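Local structure of probable starch synthase 4, chloroplastic/amyloplastic (Arabidopsis thaliana, 6GNE) at residues I264-N270 and M404-Y409; K289-K293 and Y384-D388; A16-A20 and V31-L35; T273-L277 and E377-T382. The protein is probably a plastid starch synthase of the GT-B glycosyltransferase class, built from two Rossmann-like domains that face each other across a cleft holding ADP and a glycan. All blocks are in the same frame, centred on the assembly; numbering follows the deposited sequence.

Contacts 1, 2 and 4 cluster around the domain with the six-stranded parallel sheet, whereas contact 3 belongs to the other domain, near the centre of the chain. Contacts 2 and 4 share helix 377-386, and contacts 1 and 4 draw on the loop between strand 257-259 and helix 287-300. Y409 ties contacts 1, 2 and 4 together, its OH bonding D274 of contact 4 and its backbone O accepting from K289 of contact 2. Chemistry follows place: contact 3 is largely buried and apolar, contact 2 is wholly buried but hides lysine charges, and of the partly buried pair contact 1 mixes a guanidinium with aromatic packing while contact 4 runs from a carboxylate-histidine pair to an exposed phenylalanine.

Contact 1: I264-N270 and M404-Y409; sequences IDTDSWN and MIAMRY
R408 spends its guanidinium on backbone carbonyls: NH2 donates to T266 O at 2.8 Å and NE to W269 O at 2.9 Å, both acceptors lying near the guanidinium plane. Its chi1 t, chi2 p and chi3 t carry the long side chain from the last turn of helix 402-408 to the irregular segment 264-270, and a multi-donor head suits two carbonyls set three residues apart. N270 OD1, which accepts from A272 N, lies over one guanidinium face. The CA register runs I264 to M404 (7.2 Å), W269 to I405 (6.7 Å) and N270 to R408 (7.0 Å). D265 OD1 shapes the loop as an Asx turn and Asx motif, accepting from D267 N (3.0 Å) and S268 N (3.1 Å), while W269 N bonds D265 O (2.8 Å). In this GT-B protein the helix carries I405 of the ADP pocket, so the loop packs directly behind a ligand-lining residue. W269 (chi1 m) lays its indole against I405, whose CD1 makes a CH-pi contact 3.9 Å from the centroid of the six-membered ring; I405 CG2 is 3.3 Å from W269 CE3. I264 (chi1 p) adds its branches, CG2 3.9 Å from M404 CB and CD1 4.1 Å from I405 CG1. Y409, just past the helix, sets CE1 3.8 Å from W269 CE3, and its OH is hydrogen-bonded to D274.

Contact 2: K289-K293 and Y384-D388; sequences KEENK and YAASD. With ADP (adenosine-5'-diphosphate), chain F.
The hydrogen bonds that cross this buried contact all come from two lysines. K289, extended through chi1 to chi3 (all t) with chi4 p, brings NZ to A385 O at 2.7 Å and S387 O at 2.8 Å, one carbonyl in the last turn of helix 377-386 and one just past it; Y409 O is a further acceptor. A lysine suits this place because its ammonium can donate to several carbonyls freed where a helix stops, S387 being the first residue to leave helical phi/psi. The ionic link comes from K293, whose chi angles are all t: NZ forms a salt bridge with D388 OD2 at 2.6 Å, and one water accepts from K293 NZ (2.9 Å) and donates to D388 OD1 (2.6 Å). Small side chains govern the packing. Segment 289-293 is helical, and K293 CA lies only 3.9 Å from A386 CA; the CA atoms of K289 and A385 are 6.0 Å apart. Alanine permits this closeness, A386 CB resting 3.6 Å from K293 CA and 3.5 Å from N292 O. Y384 points away from the lysine helix, and its OH shares a 2.7 Å hydrogen bond with ADP O2', so this helix end also serves the ADP pocket. Helix 287-300 closes over the end of helix 377-386 where the chain enters strand 389-392, with A386 touching L311 of strand 311-317 and Y462 of helix 448-464 covering K293 and D388.

Contact 3: A16-A20 and V31-L35; sequences AAEMA and VVAGL
A16, following strand 11-15 with extended phi/psi (-156/165), directs its methyl toward the helical segment 31-35, where CB meets V32 CG2 at 3.9 Å. The alanine is small enough to let the helix lie close to the strand end. At E18 the backbone is extended again, and its carbonyl O sits 3.6 Å from V32 CB, while the carboxylate serves other partners: OE1 accepts from V25 N and G26 N, and OE2 bonds Y112. The E18 side chain also touches the bound AC1 unit of the glycan. M19 provides the nearest pairing of backbones, its CA 5.6 Å from V32 CA. Its unbranched side chain, all chi angles t, reaches along the helix, placing CG 4.1 Å from V32 CG1 and CE 4.0 Å from A33 CB. A20 finishes the segment with O 3.3 Å from A33 CB and its own CB 4.4 Å from that methyl. No hydrogen bond joins the two segments, where methyls and backbone carbonyls pack together; A20 does bond the backbone of G29, one turn earlier in the helix. The beta-loop-alpha arrangement is that of the first unit of a Rossmann-like GT-B domain, with A16 and V32 both touching H145 of strand 141-145, while M19 leans on L92 and V94 of strand 92-100.

Contact 4: T273-L277 and E377-T382; sequences TDPFL and EALSHT
F276 overlaps the imidazole of H381, its CD2 lying 3.4 Å from H381 CD2 over one face of that ring; the centroids are 4.5 Å apart and the planes meet obliquely at 35°. The phenyl (chi1 m) continues along the start of helix 377-386, CD1 4.0 Å from A378 CB, so the exposed aromatic shields the histidine beneath it. A type I beta turn from D274 to L277 presents F276, its CA 5.8 Å from A378 CA, with L277 CA likewise 5.8 Å from T382 CA. D274 (chi1 t) braces the turn: OD1 accepts from F276 N at 3.0 Å, an Asx turn, and P275, with its ring-restricted phi, suits the second position. L277 CD2 packs 4.3 Å from T382 CG2 and 4.3 Å from H381 CB. The helix belongs to the domain that carries the parallel sheet, and its S380 touches ADP. H381 (chi1 m) donates from ND1 to D274 OD2 in a very short bond of 2.5 Å, and Y409 OH also bonds D274 OD2, while W269 stacks on H381. Between two aromatic rings and tied to a buried carboxylate, the imidazole is held in a fixed orientation, and its proton on ND1 points at the acid.

Contact 1: I264-N270 and M404-Y409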
loop_
_atom_site.group_PDB
_atom_site.type_symbol
_atom_site.label_atom_id
_atom_site.label_comp_id
_atom_site.label_asym_id
_atom_site.label_seq_id
_atom_site.Cartn_x
_atom_site.Cartn_y
_atom_site.Cartn_z
ATOM N N ILE A 264 -2.742 9.552 -2.487
ATOM C CA ILE A 264 -2.304 9.564 -1.086
ATOM C C ILE A 264 -3.181 10.549 -0.329
ATOM O O ILE A 264 -3.764 11.495 -0.914
ATOM C CB ILE A 264 -0.808 9.947 -0.908
ATOM C CG1 ILE A 264 -0.506 11.352 -1.427
ATOM C CG2 ILE A 264 0.093 8.950 -1.628
ATOM C CD1 ILE A 264 0.884 11.834 -1.083
ATOM N N ASP A 265 -3.251 10.327 0.975
ATOM C CA ASP A 265 -4.003 11.184 1.860
ATOM C C ASP A 265 -3.238 12.486 2.030
ATOM O O ASP A 265 -2.380 12.580 2.876
ATOM C CB ASP A 265 -4.219 10.485 3.196
ATOM C CG ASP A 265 -5.133 11.256 4.108
ATOM O OD1 ASP A 265 -5.194 12.498 4.023
ATOM O OD2 ASP A 265 -5.785 10.612 4.956
ATOM N N THR A 266 -3.568 13.486 1.223
ATOM C CA THR A 266 -2.879 14.764 1.281
ATOM C C THR A 266 -3.230 15.671 2.493
ATOM O O THR A 266 -2.709 16.769 2.584
ATOM C CB THR A 266 -3.032 15.565 -0.024
ATOM O OG1 THR A 266 -4.410 15.673 -0.351
ATOM C CG2 THR A 266 -2.308 14.888 -1.146
ATOM N N ASP A 267 -4.089 15.215 3.404
ATOM C CA ASP A 267 -4.282 15.872 4.708
ATOM C C ASP A 267 -3.277 15.348 5.731
ATOM O O ASP A 267 -2.629 16.139 6.393
ATOM C CB ASP A 267 -5.723 15.714 5.210
ATOM C CG ASP A 267 -6.722 16.485 4.367
ATOM O OD1 ASP A 267 -6.391 17.591 3.904
ATOM O OD2 ASP A 267 -7.857 15.995 4.160
ATOM N N SER A 268 -3.157 14.022 5.854
ATOM C CA SER A 268 -2.056 13.381 6.617
ATOM C C SER A 268 -0.669 13.689 6.071
ATOM O O SER A 268 0.231 14.045 6.819
ATOM C CB SER A 268 -2.220 11.866 6.646
ATOM O OG SER A 268 -3.158 11.498 7.638
ATOM N N TRP A 269 -0.487 13.532 4.764
ATOM C CA TRP A 269 0.797 13.831 4.109
ATOM C C TRP A 269 0.774 15.253 3.564
ATOM O O TRP A 269 0.412 15.481 2.416
ATOM C CB TRP A 269 1.092 12.786 3.042
ATOM C CG TRP A 269 1.243 11.413 3.632
ATOM C CD1 TRP A 269 0.316 10.400 3.629
ATOM C CD2 TRP A 269 2.373 10.910 4.331
ATOM N NE1 TRP A 269 0.812 9.292 4.278
ATOM C CE2 TRP A 269 2.066 9.591 4.733
ATOM C CE3 TRP A 269 3.606 11.453 4.684
ATOM C CZ2 TRP A 269 2.967 8.812 5.450
ATOM C CZ3 TRP A 269 4.492 10.684 5.389
ATOM C CH2 TRP A 269 4.180 9.379 5.763
ATOM N N ASN A 270 1.113 16.208 4.426
ATOM C CA ASN A 270 1.089 17.628 4.075
ATOM C C ASN A 270 2.184 18.355 4.842
ATOM O O ASN A 270 2.066 18.508 6.059
ATOM C CB ASN A 270 -0.270 18.247 4.430
ATOM C CG ASN A 270 -0.395 19.714 4.010
ATOM O OD1 ASN A 270 0.559 20.364 3.572
ATOM N ND2 ASN A 270 -1.579 20.237 4.162
ATOM N N MET A 404 5.038 9.462 -4.454
ATOM C CA MET A 404 4.027 10.498 -4.358
ATOM C C MET A 404 4.240 11.329 -3.084
ATOM O O MET A 404 4.203 12.574 -3.139
ATOM C CB MET A 404 2.631 9.902 -4.376
ATOM C CG MET A 404 2.325 9.087 -5.629
ATOM S SD MET A 404 0.635 8.504 -5.727
ATOM C CE MET A 404 0.733 7.298 -7.023
ATOM N N ILE A 405 4.522 10.653 -1.969
ATOM C CA ILE A 405 4.777 11.349 -0.714
ATOM C C ILE A 405 6.037 12.181 -0.870
ATOM O O ILE A 405 6.038 13.359 -0.486
ATOM C CB ILE A 405 4.942 10.381 0.495
ATOM C CG1 ILE A 405 3.684 9.502 0.705
ATOM C CG2 ILE A 405 5.248 11.140 1.785
ATOM C CD1 ILE A 405 3.899 8.337 1.636
ATOM N N ALA A 406 7.111 11.603 -1.426
ATOM C CA ALA A 406 8.333 12.368 -1.633
ATOM C C ALA A 406 8.065 13.673 -2.402
ATOM O O ALA A 406 8.458 14.750 -1.956
ATOM C CB ALA A 406 9.375 11.536 -2.349
ATOM N N MET A 407 7.380 13.586 -3.536
ATOM C CA MET A 407 7.092 14.785 -4.323
ATOM C C MET A 407 6.202 15.800 -3.575
ATOM O O MET A 407 6.370 17.013 -3.694
ATOM C CB MET A 407 6.441 14.399 -5.641
ATOM C CG MET A 407 7.429 13.783 -6.607
ATOM S SD MET A 407 6.787 13.544 -8.252
ATOM C CE MET A 407 5.758 12.102 -8.011
ATOM N N ARG A 408 5.278 15.287 -2.778
ATOM C CA ARG A 408 4.447 16.124 -1.935
ATOM C C ARG A 408 5.303 16.929 -0.955
ATOM O O ARG A 408 4.969 18.064 -0.666
ATOM C CB ARG A 408 3.418 15.244 -1.205
ATOM C CG ARG A 408 2.529 15.902 -0.165
ATOM C CD ARG A 408 1.583 16.891 -0.798
ATOM N NE ARG A 408 0.510 17.236 0.132
ATOM C CZ ARG A 408 -0.169 18.387 0.160
ATOM N NH1 ARG A 408 0.092 19.349 -0.699
ATOM N NH2 ARG A 408 -1.147 18.554 1.053
ATOM N N TYR A 409 6.393 16.334 -0.473
ATOM C CA TYR A 409 7.343 16.973 0.451
ATOM C C TYR A 409 8.553 17.590 -0.279
ATOM O O TYR A 409 9.564 17.926 0.343
ATOM C CB TYR A 409 7.799 15.951 1.526
ATOM C CG TYR A 409 6.754 15.695 2.582
ATOM C CD1 TYR A 409 5.574 15.050 2.278
ATOM C CD2 TYR A 409 6.925 16.134 3.897
ATOM C CE1 TYR A 409 4.595 14.832 3.253
ATOM C CE2 TYR A 409 5.945 15.925 4.882
ATOM C CZ TYR A 409 4.788 15.278 4.545
ATOM O OH TYR A 409 3.816 15.048 5.468
#

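Contact 2: K289-K293 and Y384-D388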
loop_
_atom_site.group_PDB
_atom_site.type_symbol
_atom_site.label_atom_id
_atom_site.label_comp_id
_atom_site.label_asym_id
_atom_site.label_seq_id
_atom_site.Cartn_x
_atom_site.Cartn_y
_atom_site.Cartn_z
ATOM N N LYS A 289 11.958 23.417 4.559
ATOM C CA LYS A 289 12.606 22.224 3.996
ATOM C C LYS A 289 14.098 22.206 4.325
ATOM O O LYS A 289 14.556 21.235 4.902
ATOM C CB LYS A 289 12.408 22.087 2.480
ATOM C CG LYS A 289 12.742 20.699 1.953
ATOM C CD LYS A 289 12.456 20.589 0.488
ATOM C CE LYS A 289 12.930 19.259 -0.086
ATOM N NZ LYS A 289 12.412 18.034 0.598
ATOM N N GLU A 290 14.841 23.270 4.001
ATOM C CA GLU A 290 16.230 23.393 4.474
ATOM C C GLU A 290 16.369 23.208 5.998
ATOM O O GLU A 290 17.316 22.562 6.447
ATOM C CB GLU A 290 16.889 24.713 4.038
ATOM C CG GLU A 290 18.348 24.929 4.533
ATOM C CD GLU A 290 19.338 23.736 4.292
ATOM O OE1 GLU A 290 19.261 23.070 3.226
ATOM O OE2 GLU A 290 20.203 23.450 5.173
ATOM N N GLU A 291 15.434 23.750 6.782
ATOM C CA GLU A 291 15.454 23.570 8.244
ATOM C C GLU A 291 15.336 22.086 8.646
ATOM O O GLU A 291 16.008 21.658 9.577
ATOM C CB GLU A 291 14.396 24.439 8.973
ATOM C CG GLU A 291 14.880 25.838 9.381
ATOM C CD GLU A 291 13.774 26.924 9.566
ATOM O OE1 GLU A 291 12.603 26.602 9.934
ATOM O OE2 GLU A 291 14.104 28.127 9.352
ATOM N N ASN A 292 14.507 21.315 7.941
ATOM C CA ASN A 292 14.367 19.863 8.210
ATOM C C ASN A 292 15.617 19.086 7.769
ATOM O O ASN A 292 16.060 18.149 8.438
ATOM C CB ASN A 292 13.105 19.271 7.543
ATOM C CG ASN A 292 11.826 19.601 8.297
ATOM O OD1 ASN A 292 11.650 19.210 9.460
ATOM N ND2 ASN A 292 10.925 20.328 7.634
ATOM N N LYS A 293 16.189 19.491 6.645
ATOM C CA LYS A 293 17.455 18.943 6.211
ATOM C C LYS A 293 18.518 19.119 7.298
ATOM O O LYS A 293 19.206 18.167 7.656
ATOM C CB LYS A 293 17.880 19.565 4.884
ATOM C CG LYS A 293 19.122 18.905 4.309
ATOM C CD LYS A 293 19.367 19.363 2.895
ATOM C CE LYS A 293 20.690 18.813 2.393
ATOM N NZ LYS A 293 20.924 19.144 0.966
ATOM N N TYR A 384 11.380 12.252 4.351
ATOM C CA TYR A 384 10.738 12.833 3.151
ATOM C C TYR A 384 11.000 14.354 3.137
ATOM O O TYR A 384 11.424 14.907 2.123
ATOM C CB TYR A 384 9.229 12.581 3.120
ATOM C CG TYR A 384 8.782 11.152 2.845
ATOM C CD1 TYR A 384 9.086 10.510 1.632
ATOM C CD2 TYR A 384 8.002 10.451 3.773
ATOM C CE1 TYR A 384 8.661 9.210 1.364
ATOM C CE2 TYR A 384 7.569 9.133 3.517
ATOM C CZ TYR A 384 7.892 8.512 2.310
ATOM O OH TYR A 384 7.446 7.231 2.074
ATOM N N ALA A 385 10.763 15.026 4.255
ATOM C CA ALA A 385 10.955 16.460 4.345
ATOM C C ALA A 385 12.390 16.893 4.072
ATOM O O ALA A 385 12.616 17.817 3.283
ATOM C CB ALA A 385 10.545 16.953 5.725
ATOM N N ALA A 386 13.349 16.229 4.728
ATOM C CA ALA A 386 14.753 16.615 4.629
ATOM C C ALA A 386 15.414 16.336 3.267
ATOM O O ALA A 386 16.299 17.067 2.857
ATOM C CB ALA A 386 15.568 15.946 5.733
ATOM N N SER A 387 14.986 15.285 2.594
ATOM C CA SER A 387 15.725 14.777 1.442
ATOM C C SER A 387 15.521 15.661 0.205
ATOM O O SER A 387 14.459 16.243 0.028
ATOM C CB SER A 387 15.336 13.315 1.160
ATOM O OG SER A 387 13.983 13.211 0.776
ATOM N N ASP A 388 16.565 15.763 -0.614
ATOM C CA ASP A 388 16.508 16.429 -1.907
ATOM C C ASP A 388 16.112 15.470 -3.020
ATOM O O ASP A 388 15.495 15.881 -4.022
ATOM C CB ASP A 388 17.854 16.994 -2.246
ATOM C CG ASP A 388 18.328 17.951 -1.207
ATOM O OD1 ASP A 388 17.617 18.958 -0.985
ATOM O OD2 ASP A 388 19.373 17.653 -0.578
HETATM P PB ADP F . 4.624 -1.254 -0.307
HETATM O O1B ADP F . 3.127 -1.320 -0.228
HETATM O O2B ADP F . 5.365 -1.250 0.999
HETATM O O3B ADP F . 5.163 -2.311 -1.243
HETATM P PA ADP F . 4.073 1.490 -1.006
HETATM O O1A ADP F . 4.937 2.563 -1.602
HETATM O O2A ADP F . 2.763 1.261 -1.716
HETATM O O3A ADP F . 4.988 0.166 -0.968
HETATM O "O5'" ADP F . 3.733 1.799 0.533
HETATM C "C5'" ADP F . 4.752 1.995 1.514
HETATM C "C4'" ADP F . 4.288 2.775 2.758
HETATM O "O4'" ADP F . 4.960 2.273 3.924
HETATM C "C3'" ADP F . 4.659 4.243 2.721
HETATM O "O3'" ADP F . 3.746 4.961 3.533
HETATM C "C2'" ADP F . 6.018 4.283 3.371
HETATM O "O2'" ADP F . 6.332 5.552 3.917
HETATM C "C1'" ADP F . 5.843 3.261 4.454
HETATM N N9 ADP F . 7.099 2.589 4.853
HETATM C C8 ADP F . 7.737 1.609 4.201
HETATM N N7 ADP F . 8.826 1.209 4.896
HETATM C C5 ADP F . 8.894 1.940 6.020
HETATM C C6 ADP F . 9.804 2.040 7.203
HETATM N N6 ADP F . 10.898 1.242 7.294
HETATM N N1 ADP F . 9.489 2.959 8.160
HETATM C C2 ADP F . 8.401 3.762 8.034
HETATM N N3 ADP F . 7.557 3.718 6.991
HETATM C C4 ADP F . 7.751 2.849 5.977
HETATM O O HOH W 1 19.237 20.981 -0.447
#

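Contact 3: A16-A20 and V31-L35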
loop_
_atom_site.group_PDB
_atom_site.type_symbol
_atom_site.label_atom_id
_atom_site.label_comp_id
_atom_site.label_asym_id
_atom_site.label_seq_id
_atom_site.Cartn_x
_atom_site.Cartn_y
_atom_site.Cartn_z
ATOM N N ALA A 16 -10.692 -5.383 5.199
ATOM C CA ALA A 16 -9.272 -5.475 4.890
ATOM C C ALA A 16 -8.481 -5.892 6.097
ATOM O O ALA A 16 -8.972 -5.805 7.231
ATOM C CB ALA A 16 -8.778 -4.125 4.393
ATOM N N ALA A 17 -7.243 -6.295 5.853
ATOM C CA ALA A 17 -6.327 -6.663 6.936
ATOM C C ALA A 17 -5.551 -5.488 7.500
ATOM O O ALA A 17 -4.921 -5.641 8.533
ATOM C CB ALA A 17 -5.365 -7.749 6.461
ATOM N N GLU A 18 -5.605 -4.335 6.838
ATOM C CA GLU A 18 -4.906 -3.119 7.280
ATOM C C GLU A 18 -5.716 -1.848 7.098
ATOM O O GLU A 18 -6.563 -1.740 6.204
ATOM C CB GLU A 18 -3.624 -2.895 6.461
ATOM C CG GLU A 18 -2.539 -3.935 6.597
ATOM C CD GLU A 18 -1.384 -3.635 5.630
ATOM O OE1 GLU A 18 -0.785 -2.525 5.691
ATOM O OE2 GLU A 18 -1.075 -4.512 4.801
ATOM N N MET A 19 -5.397 -0.880 7.946
ATOM C CA MET A 19 -5.814 0.495 7.778
ATOM C C MET A 19 -4.825 1.401 8.513
ATOM O O MET A 19 -4.567 1.240 9.712
ATOM C CB MET A 19 -7.205 0.713 8.346
ATOM C CG MET A 19 -7.798 2.086 7.997
ATOM S SD MET A 19 -9.217 2.496 9.006
ATOM C CE MET A 19 -9.333 4.234 8.665
ATOM N N ALA A 20 -4.289 2.360 7.784
ATOM C CA ALA A 20 -3.368 3.325 8.353
ATOM C C ALA A 20 -4.156 4.311 9.214
ATOM O O ALA A 20 -5.225 4.759 8.777
ATOM C CB ALA A 20 -2.623 4.049 7.240
ATOM N N VAL A 31 -3.908 3.021 1.589
ATOM C CA VAL A 31 -4.963 3.110 0.602
ATOM C C VAL A 31 -6.352 2.953 1.212
ATOM O O VAL A 31 -7.271 3.710 0.871
ATOM C CB VAL A 31 -4.725 2.093 -0.540
ATOM C CG1 VAL A 31 -5.951 1.988 -1.469
ATOM C CG2 VAL A 31 -3.463 2.509 -1.328
ATOM N N VAL A 32 -6.501 1.997 2.120
ATOM C CA VAL A 32 -7.810 1.748 2.719
ATOM C C VAL A 32 -8.285 3.019 3.404
ATOM O O VAL A 32 -9.408 3.428 3.178
ATOM C CB VAL A 32 -7.808 0.537 3.678
ATOM C CG1 VAL A 32 -9.096 0.451 4.480
ATOM C CG2 VAL A 32 -7.621 -0.727 2.857
ATOM N N ALA A 33 -7.422 3.655 4.195
ATOM C CA ALA A 33 -7.754 4.922 4.873
ATOM C C ALA A 33 -7.982 6.081 3.881
ATOM O O ALA A 33 -8.960 6.829 3.974
ATOM C CB ALA A 33 -6.669 5.287 5.875
ATOM N N GLY A 34 -7.087 6.198 2.916
ATOM C CA GLY A 34 -7.121 7.313 1.996
ATOM C C GLY A 34 -8.331 7.319 1.073
ATOM O O GLY A 34 -8.995 8.351 0.933
ATOM N N LEU A 35 -8.603 6.171 0.456
ATOM C CA LEU A 35 -9.808 5.999 -0.348
ATOM C C LEU A 35 -11.063 6.080 0.510
ATOM O O LEU A 35 -12.043 6.688 0.090
ATOM C CB LEU A 35 -9.797 4.659 -1.092
ATOM C CG LEU A 35 -11.023 4.327 -1.946
ATOM C CD1 LEU A 35 -11.295 5.413 -2.986
ATOM C CD2 LEU A 35 -10.772 2.997 -2.626
#

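Contact 4: T273-L277 and E377-T382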
loop_
_atom_site.group_PDB
_atom_site.type_symbol
_atom_site.label_atom_id
_atom_site.label_comp_id
_atom_site.label_asym_id
_atom_site.label_seq_id
_atom_site.Cartn_x
_atom_site.Cartn_y
_atom_site.Cartn_z
ATOM N N THR A 273 1.288 21.235 7.532
ATOM C CA THR A 273 0.623 20.936 8.807
ATOM C C THR A 273 1.105 19.653 9.433
ATOM O O THR A 273 0.441 19.132 10.287
ATOM C CB THR A 273 -0.919 20.790 8.623
ATOM O OG1 THR A 273 -1.192 19.707 7.738
ATOM C CG2 THR A 273 -1.532 22.031 8.054
ATOM N N ASP A 274 2.242 19.124 9.008
ATOM C CA ASP A 274 2.689 17.803 9.471
ATOM C C ASP A 274 3.182 17.949 10.936
ATOM O O ASP A 274 4.136 18.703 11.206
ATOM C CB ASP A 274 3.788 17.264 8.552
ATOM C CG ASP A 274 4.150 15.838 8.831
ATOM O OD1 ASP A 274 3.992 15.359 9.977
ATOM O OD2 ASP A 274 4.630 15.179 7.883
ATOM N N PRO A 275 2.500 17.281 11.888
ATOM C CA PRO A 275 2.909 17.438 13.306
ATOM C C PRO A 275 4.236 16.736 13.629
ATOM O O PRO A 275 4.905 17.157 14.557
ATOM C CB PRO A 275 1.748 16.815 14.091
ATOM C CG PRO A 275 1.114 15.833 13.142
ATOM C CD PRO A 275 1.345 16.355 11.734
ATOM N N PHE A 276 4.612 15.717 12.853
ATOM C CA PHE A 276 5.902 15.023 13.035
ATOM C C PHE A 276 7.167 15.831 12.642
ATOM O O PHE A 276 8.275 15.416 12.959
ATOM C CB PHE A 276 5.924 13.720 12.246
ATOM C CG PHE A 276 4.885 12.736 12.666
ATOM C CD1 PHE A 276 4.998 12.048 13.871
ATOM C CD2 PHE A 276 3.800 12.458 11.841
ATOM C CE1 PHE A 276 4.025 11.116 14.243
ATOM C CE2 PHE A 276 2.827 11.516 12.199
ATOM C CZ PHE A 276 2.938 10.838 13.391
ATOM N N LEU A 277 7.005 16.962 11.957
ATOM C CA LEU A 277 8.146 17.746 11.485
ATOM C C LEU A 277 8.622 18.732 12.511
ATOM O O LEU A 277 7.853 19.189 13.330
ATOM C CB LEU A 277 7.796 18.518 10.192
ATOM C CG LEU A 277 7.473 17.755 8.914
ATOM C CD1 LEU A 277 7.399 18.678 7.703
ATOM C CD2 LEU A 277 8.466 16.638 8.666
ATOM N N GLU A 377 7.605 5.422 11.846
ATOM C CA GLU A 377 6.683 6.372 11.243
ATOM C C GLU A 377 7.163 7.801 11.381
ATOM O O GLU A 377 7.311 8.523 10.409
ATOM C CB GLU A 377 5.273 6.248 11.855
ATOM C CG GLU A 377 4.202 6.785 10.913
ATOM C CD GLU A 377 2.856 7.115 11.555
ATOM O OE1 GLU A 377 2.032 7.669 10.798
ATOM O OE2 GLU A 377 2.604 6.823 12.757
ATOM N N ALA A 378 7.408 8.212 12.607
ATOM C CA ALA A 378 7.875 9.570 12.864
ATOM C C ALA A 378 9.055 9.907 11.928
ATOM O O ALA A 378 9.038 10.906 11.211
ATOM C CB ALA A 378 8.255 9.725 14.340
ATOM N N LEU A 379 10.058 9.040 11.914
ATOM C CA LEU A 379 11.280 9.274 11.137
ATOM C C LEU A 379 11.062 9.404 9.631
ATOM O O LEU A 379 11.701 10.263 8.989
ATOM C CB LEU A 379 12.334 8.179 11.394
ATOM C CG LEU A 379 13.545 8.685 12.165
ATOM C CD1 LEU A 379 14.451 7.497 12.475
ATOM C CD2 LEU A 379 14.306 9.766 11.373
ATOM N N SER A 380 10.178 8.572 9.076
ATOM C CA SER A 380 9.831 8.679 7.659
ATOM C C SER A 380 9.368 10.070 7.278
ATOM O O SER A 380 9.829 10.625 6.286
ATOM C CB SER A 380 8.815 7.620 7.218
ATOM O OG SER A 380 7.537 7.868 7.704
ATOM N N HIS A 381 8.489 10.661 8.080
ATOM C CA HIS A 381 8.098 12.052 7.851
ATOM C C HIS A 381 9.299 12.977 7.690
ATOM O O HIS A 381 9.387 13.671 6.692
ATOM C CB HIS A 381 7.145 12.559 8.925
ATOM C CG HIS A 381 5.749 12.027 8.801
ATOM N ND1 HIS A 381 4.741 12.728 8.186
ATOM C CD2 HIS A 381 5.198 10.856 9.205
ATOM C CE1 HIS A 381 3.631 12.018 8.224
ATOM N NE2 HIS A 381 3.881 10.876 8.830
ATOM N N THR A 382 10.225 12.974 8.646
ATOM C CA THR A 382 11.377 13.896 8.604
ATOM C C THR A 382 12.319 13.567 7.444
ATOM O O THR A 382 12.964 14.465 6.903
ATOM C CB THR A 382 12.166 13.944 9.944
ATOM O OG1 THR A 382 12.532 12.619 10.354
ATOM C CG2 THR A 382 11.329 14.548 11.075
#